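Local coordinates for phosphodiesterase (Candida albicans, PDB 6CPU), which belongs to the 3'5'-cyclic nucleotide phosphodiesterase family of the HD clan and carries bound zinc and magnesium ions in a helical domain, at residues V282-L296 / A332-A346. Residues are numbered along the deposited sequence; the frame is centred on the assembly and turned at random.
Sequences VLQACFHFLIRLGSL and ASLNPIQTLGLLVAA
L343 packs as a knob into the hole that L283, C286, F287 and L290 form on helix 282-292, locking two antiparallel helices of the phosphodiesterase family's helical domain; their N-to-C directions differ by 158° and the axes come within 8.6 Å. From its root outward, L343 CB lies 3.7 Å from L283 CD1, and CG meets L290 CD1. The branch CD2 fills the hole: it touches L283 CD1, L290 CD1 and C286 CB. L343 CD2 also lies 4.1 Å from F287 CD1, at the ring edge and near its plane; L343 CD1 turns to L296 CD1, a looser contact at 4.4 Å. L343 and L290 approach tip to tip. Toward the metal end, the CB of A346 packs at 3.7 Å on L283 CA and also meets C286 SG; with so small a side chain there, the backbones close to 4.9 Å between the CA atoms of L283 and A346. This end borders the metal site: V282 CG1 meets A346 CB, and the V282 side chain touches the zinc ligand H349 as well, whose ND1 is hydrogen-bonded to A346 O. At the other end, T339 holds OG1 beside the backbone N (chi1 -61°), which leaves CG2 anti to that N and lays the methyl against both L290 methyls and L296, while OG1 turns back to donate to N335 O. The Schellman turn at G294 ends helix 282-292 and brings S295 to the loop before helix 336-346. Water 1 donates to S295 OG and accepts from L334 N, and S295 OG itself donates to L334 O at 2.7 Å, in the carbonyl plane on a lone pair.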
ATOM      1  N   VAL A 282       3.118   4.443  -6.802  1.00 21.81           N
ATOM      2  CA  VAL A 282       3.993   5.460  -6.207  1.00 22.22           C
ATOM      3  C   VAL A 282       5.441   4.980  -6.116  1.00 22.48           C
ATOM      4  O   VAL A 282       6.398   5.736  -6.385  1.00 23.05           O
ATOM      5  CB  VAL A 282       3.470   5.921  -4.808  1.00 21.79           C
ATOM      6  CG1 VAL A 282       4.474   6.813  -4.104  1.00 22.51           C
ATOM      7  CG2 VAL A 282       2.142   6.647  -4.953  1.00 22.90           C
ATOM      8  N   LEU A 283       5.618   3.718  -5.762  1.00 21.50           N
ATOM      9  CA  LEU A 283       6.946   3.111  -5.746  1.00 21.19           C
ATOM     10  C   LEU A 283       7.576   3.170  -7.152  1.00 21.65           C
ATOM     11  O   LEU A 283       8.748   3.534  -7.319  1.00 21.04           O
ATOM     12  CB  LEU A 283       6.846   1.652  -5.274  1.00 21.46           C
ATOM     13  CG  LEU A 283       8.045   0.734  -5.508  1.00 22.08           C
ATOM     14  CD1 LEU A 283       9.247   1.218  -4.726  1.00 22.91           C
ATOM     15  CD2 LEU A 283       7.718  -0.700  -5.128  1.00 22.99           C
ATOM     16  N   GLN A 284       6.779   2.811  -8.141  1.00 24.05           N
ATOM     17  CA  GLN A 284       7.234   2.774  -9.537  1.00 26.00           C
ATOM     18  C   GLN A 284       7.588   4.165 -10.066  1.00 26.64           C
ATOM     19  O   GLN A 284       8.550   4.304 -10.824  1.00 26.12           O
ATOM     20  CB  GLN A 284       6.173   2.118 -10.409  1.00 26.13           C
ATOM     21  CG  GLN A 284       6.661   1.703 -11.801  1.00 26.91           C
ATOM     22  CD  GLN A 284       6.345   2.721 -12.898  1.00 28.22           C
ATOM     23  OE1 GLN A 284       5.784   3.803 -12.646  1.00 25.77           O
ATOM     24  NE2 GLN A 284       6.655   2.345 -14.137  1.00 27.72           N
ATOM     25  N   ALA A 285       6.805   5.176  -9.684  1.00 26.73           N
ATOM     26  CA  ALA A 285       7.148   6.576  -9.990  1.00 27.95           C
ATOM     27  C   ALA A 285       8.488   6.940  -9.388  1.00 29.02           C
ATOM     28  O   ALA A 285       9.371   7.439 -10.091  1.00 29.37           O
ATOM     29  CB  ALA A 285       6.069   7.521  -9.493  1.00 28.06           C
ATOM     30  N   CYS A 286       8.654   6.681  -8.093  1.00 28.80           N
ATOM     31  CA  CYS A 286       9.950   6.898  -7.428  1.00 30.29           C
ATOM     32  C   CYS A 286      11.066   6.165  -8.157  1.00 29.46           C
ATOM     33  O   CYS A 286      12.158   6.709  -8.363  1.00 28.40           O
ATOM     34  CB  CYS A 286       9.927   6.408  -5.977  1.00 33.26           C
ATOM     35  SG  CYS A 286       9.266   7.598  -4.804  1.00 38.77           S
ATOM     36  N   PHE A 287      10.785   4.920  -8.519  1.00 28.22           N
ATOM     37  CA  PHE A 287      11.750   4.080  -9.225  1.00 28.03           C
ATOM     38  C   PHE A 287      12.230   4.770 -10.515  1.00 28.45           C
ATOM     39  O   PHE A 287      13.432   4.872 -10.757  1.00 31.04           O
ATOM     40  CB  PHE A 287      11.119   2.726  -9.529  1.00 27.31           C
ATOM     41  CG  PHE A 287      12.096   1.667  -9.940  1.00 26.81           C
ATOM     42  CD1 PHE A 287      13.021   1.178  -9.038  1.00 26.64           C
ATOM     43  CD2 PHE A 287      12.066   1.136 -11.219  1.00 27.48           C
ATOM     44  CE1 PHE A 287      13.914   0.188  -9.397  1.00 27.58           C
ATOM     45  CE2 PHE A 287      12.957   0.136 -11.591  1.00 27.68           C
ATOM     46  CZ  PHE A 287      13.886  -0.333 -10.678  1.00 27.74           C
ATOM     47  N   HIS A 288      11.292   5.270 -11.310  1.00 28.93           N
ATOM     48  CA  HIS A 288      11.655   6.000 -12.538  1.00 31.16           C
ATOM     49  C   HIS A 288      12.415   7.302 -12.251  1.00 33.41           C
ATOM     50  O   HIS A 288      13.442   7.562 -12.896  1.00 32.51           O
ATOM     51  CB  HIS A 288      10.439   6.261 -13.421  1.00 30.87           C
ATOM     52  CG  HIS A 288      10.156   5.155 -14.389  1.00 32.66           C
ATOM     53  ND1 HIS A 288      10.220   5.328 -15.757  1.00 31.29           N
ATOM     54  CD2 HIS A 288       9.831   3.855 -14.187  1.00 31.61           C
ATOM     55  CE1 HIS A 288       9.939   4.184 -16.355  1.00 32.28           C
ATOM     56  NE2 HIS A 288       9.691   3.276 -15.424  1.00 33.74           N
ATOM     57  N   PHE A 289      11.943   8.094 -11.279  1.00 32.69           N
ATOM     58  CA  PHE A 289      12.672   9.300 -10.868  1.00 32.03           C
ATOM     59  C   PHE A 289      14.126   8.978 -10.555  1.00 34.39           C
ATOM     60  O   PHE A 289      15.041   9.637 -11.059  1.00 36.26           O
ATOM     61  CB  PHE A 289      12.037   9.984  -9.640  1.00 31.86           C
ATOM     62  CG  PHE A 289      10.636  10.518  -9.862  1.00 31.11           C
ATOM     63  CD1 PHE A 289      10.123  10.728 -11.133  1.00 30.17           C
ATOM     64  CD2 PHE A 289       9.840  10.841  -8.768  1.00 30.10           C
ATOM     65  CE1 PHE A 289       8.845  11.230 -11.316  1.00 31.09           C
ATOM     66  CE2 PHE A 289       8.565  11.348  -8.944  1.00 29.20           C
ATOM     67  CZ  PHE A 289       8.062  11.537 -10.213  1.00 30.16           C
ATOM     68  N   LEU A 290      14.341   7.962  -9.729  1.00 33.02           N
ATOM     69  CA  LEU A 290      15.677   7.585  -9.299  1.00 34.75           C
ATOM     70  C   LEU A 290      16.577   7.101 -10.446  1.00 36.02           C
ATOM     71  O   LEU A 290      17.786   7.353 -10.432  1.00 38.35           O
ATOM     72  CB  LEU A 290      15.593   6.530  -8.203  1.00 35.36           C
ATOM     73  CG  LEU A 290      15.037   7.058  -6.869  1.00 35.22           C
ATOM     74  CD1 LEU A 290      14.435   5.933  -6.032  1.00 34.95           C
ATOM     75  CD2 LEU A 290      16.126   7.787  -6.092  1.00 35.48           C
ATOM     76  N   ILE A 291      16.004   6.413 -11.427  1.00 36.43           N
ATOM     77  CA  ILE A 291      16.777   6.006 -12.604  1.00 38.28           C
ATOM     78  C   ILE A 291      17.196   7.243 -13.394  1.00 40.08           C
ATOM     79  O   ILE A 291      18.378   7.444 -13.663  1.00 39.54           O
ATOM     80  CB  ILE A 291      16.006   5.029 -13.504  1.00 37.82           C
ATOM     81  CG1 ILE A 291      15.913   3.661 -12.817  1.00 37.24           C
ATOM     82  CG2 ILE A 291      16.694   4.881 -14.862  1.00 37.53           C
ATOM     83  CD1 ILE A 291      14.749   2.838 -13.296  1.00 38.14           C
ATOM     84  N   ARG A 292      16.224   8.084 -13.729  1.00 41.27           N
ATOM     85  CA  ARG A 292      16.490   9.278 -14.521  1.00 45.14           C
ATOM     86  C   ARG A 292      17.400  10.290 -13.809  1.00 44.93           C
ATOM     87  O   ARG A 292      18.007  11.139 -14.461  1.00 47.84           O
ATOM     88  CB  ARG A 292      15.175   9.914 -14.966  1.00 47.37           C
ATOM     89  CG  ARG A 292      14.394   9.030 -15.926  1.00 51.16           C
ATOM     90  CD  ARG A 292      13.271   9.796 -16.592  1.00 54.19           C
ATOM     91  NE  ARG A 292      12.337   8.930 -17.315  1.00 58.16           N
ATOM     92  CZ  ARG A 292      12.538   8.429 -18.534  1.00 58.86           C
ATOM     93  NH1 ARG A 292      13.659   8.676 -19.203  1.00 59.88           N
ATOM     94  NH2 ARG A 292      11.605   7.659 -19.086  1.00 61.12           N
ATOM     95  N   LEU A 293      17.508  10.183 -12.484  1.00 42.01           N
ATOM     96  CA  LEU A 293      18.457  10.972 -11.687  1.00 40.12           C
ATOM     97  C   LEU A 293      19.830  10.315 -11.572  1.00 39.13           C
ATOM     98  O   LEU A 293      20.737  10.881 -10.963  1.00 38.66           O
ATOM     99  CB  LEU A 293      17.898  11.192 -10.271  1.00 41.13           C
ATOM    100  CG  LEU A 293      16.760  12.207 -10.173  1.00 41.82           C
ATOM    101  CD1 LEU A 293      15.966  12.024  -8.882  1.00 41.85           C
ATOM    102  CD2 LEU A 293      17.314  13.623 -10.272  1.00 41.71           C
ATOM    103  N   GLY A 294      19.979   9.112 -12.116  1.00 37.50           N
ATOM    104  CA  GLY A 294      21.241   8.396 -12.040  1.00 37.42           C
ATOM    105  C   GLY A 294      21.525   7.757 -10.699  1.00 38.37           C
ATOM    106  O   GLY A 294      22.648   7.327 -10.453  1.00 39.09           O
ATOM    107  N   SER A 295      20.514   7.683  -9.824  1.00 38.49           N
ATOM    108  CA  SER A 295      20.665   7.000  -8.539  1.00 37.63           C
ATOM    109  C   SER A 295      20.530   5.491  -8.691  1.00 35.73           C
ATOM    110  O   SER A 295      20.978   4.738  -7.832  1.00 34.71           O
ATOM    111  CB  SER A 295      19.646   7.508  -7.518  1.00 38.64           C
ATOM    112  OG  SER A 295      20.111   8.686  -6.892  1.00 40.74           O
ATOM    113  N   LEU A 296      19.899   5.064  -9.781  1.00 34.88           N
ATOM    114  CA  LEU A 296      19.891   3.665 -10.187  1.00 34.49           C
ATOM    115  C   LEU A 296      20.248   3.597 -11.662  1.00 34.12           C
ATOM    116  O   LEU A 296      19.803   4.447 -12.429  1.00 35.26           O
ATOM    117  CB  LEU A 296      18.498   3.072 -10.037  1.00 33.11           C
ATOM    118  CG  LEU A 296      17.912   2.909  -8.638  1.00 32.49           C
ATOM    119  CD1 LEU A 296      16.403   2.773  -8.762  1.00 31.60           C
ATOM    120  CD2 LEU A 296      18.517   1.718  -7.923  1.00 32.18           C
ATOM    121  N   ALA A 332      24.848  11.152  -7.960  1.00 55.87           N
ATOM    122  CA  ALA A 332      23.444  11.506  -7.823  1.00 51.98           C
ATOM    123  C   ALA A 332      23.222  12.068  -6.425  1.00 48.88           C
ATOM    124  O   ALA A 332      24.045  11.866  -5.530  1.00 46.30           O
ATOM    125  CB  ALA A 332      22.568  10.283  -8.051  1.00 52.30           C
ATOM    126  N   SER A 333      22.112  12.775  -6.243  1.00 48.21           N
ATOM    127  CA  SER A 333      21.790  13.357  -4.944  1.00 48.34           C
ATOM    128  C   SER A 333      21.677  12.268  -3.877  1.00 46.17           C
ATOM    129  O   SER A 333      22.264  12.392  -2.804  1.00 48.80           O
ATOM    130  CB  SER A 333      20.497  14.171  -5.015  1.00 49.83           C
ATOM    131  OG  SER A 333      20.630  15.262  -5.912  1.00 50.61           O
ATOM    132  N   LEU A 334      20.941  11.198  -4.186  1.00 43.33           N
ATOM    133  CA  LEU A 334      20.742  10.092  -3.246  1.00 40.49           C
ATOM    134  C   LEU A 334      21.631   8.902  -3.584  1.00 38.52           C
ATOM    135  O   LEU A 334      21.633   8.413  -4.712  1.00 37.95           O
ATOM    136  CB  LEU A 334      19.268   9.657  -3.231  1.00 40.42           C
ATOM    137  CG  LEU A 334      18.238  10.732  -2.869  1.00 39.97           C
ATOM    138  CD1 LEU A 334      16.821  10.168  -2.896  1.00 41.01           C
ATOM    139  CD2 LEU A 334      18.545  11.332  -1.506  1.00 40.79           C
ATOM    140  N   ASN A 335      22.386   8.442  -2.595  1.00 38.28           N
ATOM    141  CA  ASN A 335      23.234   7.262  -2.734  1.00 38.83           C
ATOM    142  C   ASN A 335      22.404   5.949  -2.714  1.00 38.51           C
ATOM    143  O   ASN A 335      21.164   6.003  -2.609  1.00 36.69           O
ATOM    144  CB  ASN A 335      24.349   7.293  -1.669  1.00 39.41           C
ATOM    145  CG  ASN A 335      23.880   6.874  -0.284  1.00 41.30           C
ATOM    146  OD1 ASN A 335      22.713   6.530  -0.074  1.00 40.94           O
ATOM    147  ND2 ASN A 335      24.804   6.893   0.673  1.00 42.03           N
ATOM    148  N   PRO A 336      23.069   4.778  -2.843  1.00 37.34           N
ATOM    149  CA  PRO A 336      22.308   3.521  -2.976  1.00 35.74           C
ATOM    150  C   PRO A 336      21.406   3.146  -1.790  1.00 36.49           C
ATOM    151  O   PRO A 336      20.264   2.735  -2.015  1.00 37.07           O
ATOM    152  CB  PRO A 336      23.403   2.467  -3.169  1.00 36.92           C
ATOM    153  CG  PRO A 336      24.519   3.223  -3.830  1.00 36.87           C
ATOM    154  CD  PRO A 336      24.498   4.577  -3.178  1.00 37.41           C
ATOM    155  N   ILE A 337      21.894   3.275  -0.557  1.00 35.72           N
ATOM    156  CA  ILE A 337      21.060   2.940   0.610  1.00 36.72           C
ATOM    157  C   ILE A 337      19.923   3.945   0.810  1.00 35.01           C
ATOM    158  O   ILE A 337      18.815   3.555   1.177  1.00 35.26           O
ATOM    159  CB  ILE A 337      21.875   2.724   1.906  1.00 38.33           C
ATOM    160  CG1 ILE A 337      21.004   2.018   2.954  1.00 39.44           C
ATOM    161  CG2 ILE A 337      22.431   4.034   2.453  1.00 38.87           C
ATOM    162  CD1 ILE A 337      21.793   1.412   4.091  1.00 41.81           C
ATOM    163  N   GLN A 338      20.184   5.223   0.546  1.00 33.15           N
ATOM    164  CA  GLN A 338      19.150   6.252   0.575  1.00 32.59           C
ATOM    165  C   GLN A 338      18.113   6.041  -0.525  1.00 32.23           C
ATOM    166  O   GLN A 338      16.926   6.321  -0.339  1.00 28.96           O
ATOM    167  CB  GLN A 338      19.759   7.641   0.405  1.00 33.62           C
ATOM    168  CG  GLN A 338      20.667   8.064   1.544  1.00 33.85           C
ATOM    169  CD  GLN A 338      21.712   9.079   1.108  1.00 34.46           C
ATOM    170  OE1 GLN A 338      21.567   9.738   0.073  1.00 33.23           O
ATOM    171  NE2 GLN A 338      22.780   9.192   1.886  1.00 35.77           N
ATOM    172  N   THR A 339      18.572   5.577  -1.684  1.00 30.53           N
ATOM    173  CA  THR A 339      17.680   5.240  -2.789  1.00 31.85           C
ATOM    174  C   THR A 339      16.753   4.080  -2.376  1.00 30.05           C
ATOM    175  O   THR A 339      15.550   4.127  -2.623  1.00 29.89           O
ATOM    176  CB  THR A 339      18.487   4.861  -4.054  1.00 33.53           C
ATOM    177  OG1 THR A 339      19.285   5.980  -4.463  1.00 34.43           O
ATOM    178  CG2 THR A 339      17.573   4.459  -5.190  1.00 33.45           C
ATOM    179  N   LEU A 340      17.324   3.055  -1.748  1.00 29.19           N
ATOM    180  CA  LEU A 340      16.545   1.916  -1.237  1.00 28.63           C
ATOM    181  C   LEU A 340      15.547   2.379  -0.171  1.00 28.87           C
ATOM    182  O   LEU A 340      14.386   1.975  -0.188  1.00 28.76           O
ATOM    183  CB  LEU A 340      17.451   0.830  -0.658  1.00 27.80           C
ATOM    184  CG  LEU A 340      16.753  -0.412  -0.074  1.00 28.31           C
ATOM    185  CD1 LEU A 340      15.903  -1.104  -1.120  1.00 27.63           C
ATOM    186  CD2 LEU A 340      17.755  -1.393   0.522  1.00 28.63           C
ATOM    187  N   GLY A 341      16.003   3.243   0.735  1.00 28.50           N
ATOM    188  CA  GLY A 341      15.137   3.824   1.763  1.00 28.34           C
ATOM    189  C   GLY A 341      13.952   4.584   1.200  1.00 29.43           C
ATOM    190  O   GLY A 341      12.846   4.499   1.737  1.00 28.32           O
ATOM    191  N   LEU A 342      14.178   5.323   0.112  1.00 28.64           N
ATOM    192  CA  LEU A 342      13.114   6.066  -0.546  1.00 29.11           C
ATOM    193  C   LEU A 342      12.098   5.096  -1.147  1.00 27.06           C
ATOM    194  O   LEU A 342      10.884   5.291  -1.011  1.00 24.45           O
ATOM    195  CB  LEU A 342      13.673   6.963  -1.655  1.00 30.89           C
ATOM    196  CG  LEU A 342      12.940   8.260  -2.015  1.00 34.22           C
ATOM    197  CD1 LEU A 342      13.131   8.571  -3.491  1.00 35.51           C
ATOM    198  CD2 LEU A 342      11.454   8.277  -1.695  1.00 35.12           C
ATOM    199  N   LEU A 343      12.607   4.065  -1.819  1.00 25.21           N
ATOM    200  CA  LEU A 343      11.743   3.066  -2.440  1.00 24.88           C
ATOM    201  C   LEU A 343      10.910   2.314  -1.398  1.00 23.82           C
ATOM    202  O   LEU A 343       9.713   2.137  -1.589  1.00 22.58           O
ATOM    203  CB  LEU A 343      12.563   2.077  -3.252  1.00 25.44           C
ATOM    204  CG  LEU A 343      13.218   2.720  -4.477  1.00 25.72           C
ATOM    205  CD1 LEU A 343      14.273   1.798  -5.056  1.00 25.63           C
ATOM    206  CD2 LEU A 343      12.173   3.088  -5.510  1.00 25.88           C
ATOM    207  N   VAL A 344      11.552   1.879  -0.316  1.00 24.61           N
ATOM    208  CA  VAL A 344      10.842   1.227   0.793  1.00 23.99           C
ATOM    209  C   VAL A 344       9.778   2.169   1.394  1.00 22.71           C
ATOM    210  O   VAL A 344       8.644   1.748   1.618  1.00 21.46           O
ATOM    211  CB  VAL A 344      11.817   0.650   1.848  1.00 24.17           C
ATOM    212  CG1 VAL A 344      11.087   0.196   3.096  1.00 24.38           C
ATOM    213  CG2 VAL A 344      12.586  -0.532   1.263  1.00 25.44           C
ATOM    214  N   ALA A 345      10.107   3.441   1.608  1.00 22.08           N
ATOM    215  CA  ALA A 345       9.101   4.400   2.093  1.00 21.35           C
ATOM    216  C   ALA A 345       7.931   4.574   1.149  1.00 21.32           C
ATOM    217  O   ALA A 345       6.792   4.640   1.595  1.00 21.49           O
ATOM    218  CB  ALA A 345       9.734   5.754   2.390  1.00 21.51           C
ATOM    219  N   ALA A 346       8.182   4.652  -0.161  1.00 20.73           N
ATOM    220  CA  ALA A 346       7.085   4.747  -1.109  1.00 21.32           C
ATOM    221  C   ALA A 346       6.173   3.518  -1.020  1.00 21.50           C
ATOM    222  O   ALA A 346       4.943   3.643  -1.055  1.00 22.80           O
ATOM    223  CB  ALA A 346       7.623   4.919  -2.533  1.00 22.53           C
TER
HETATM  224  O   HOH W   1      19.527  11.240  -6.525  1.00 39.84           O
HETATM  225  O   HOH W   2      22.552   5.901  -5.868  1.00 41.32           O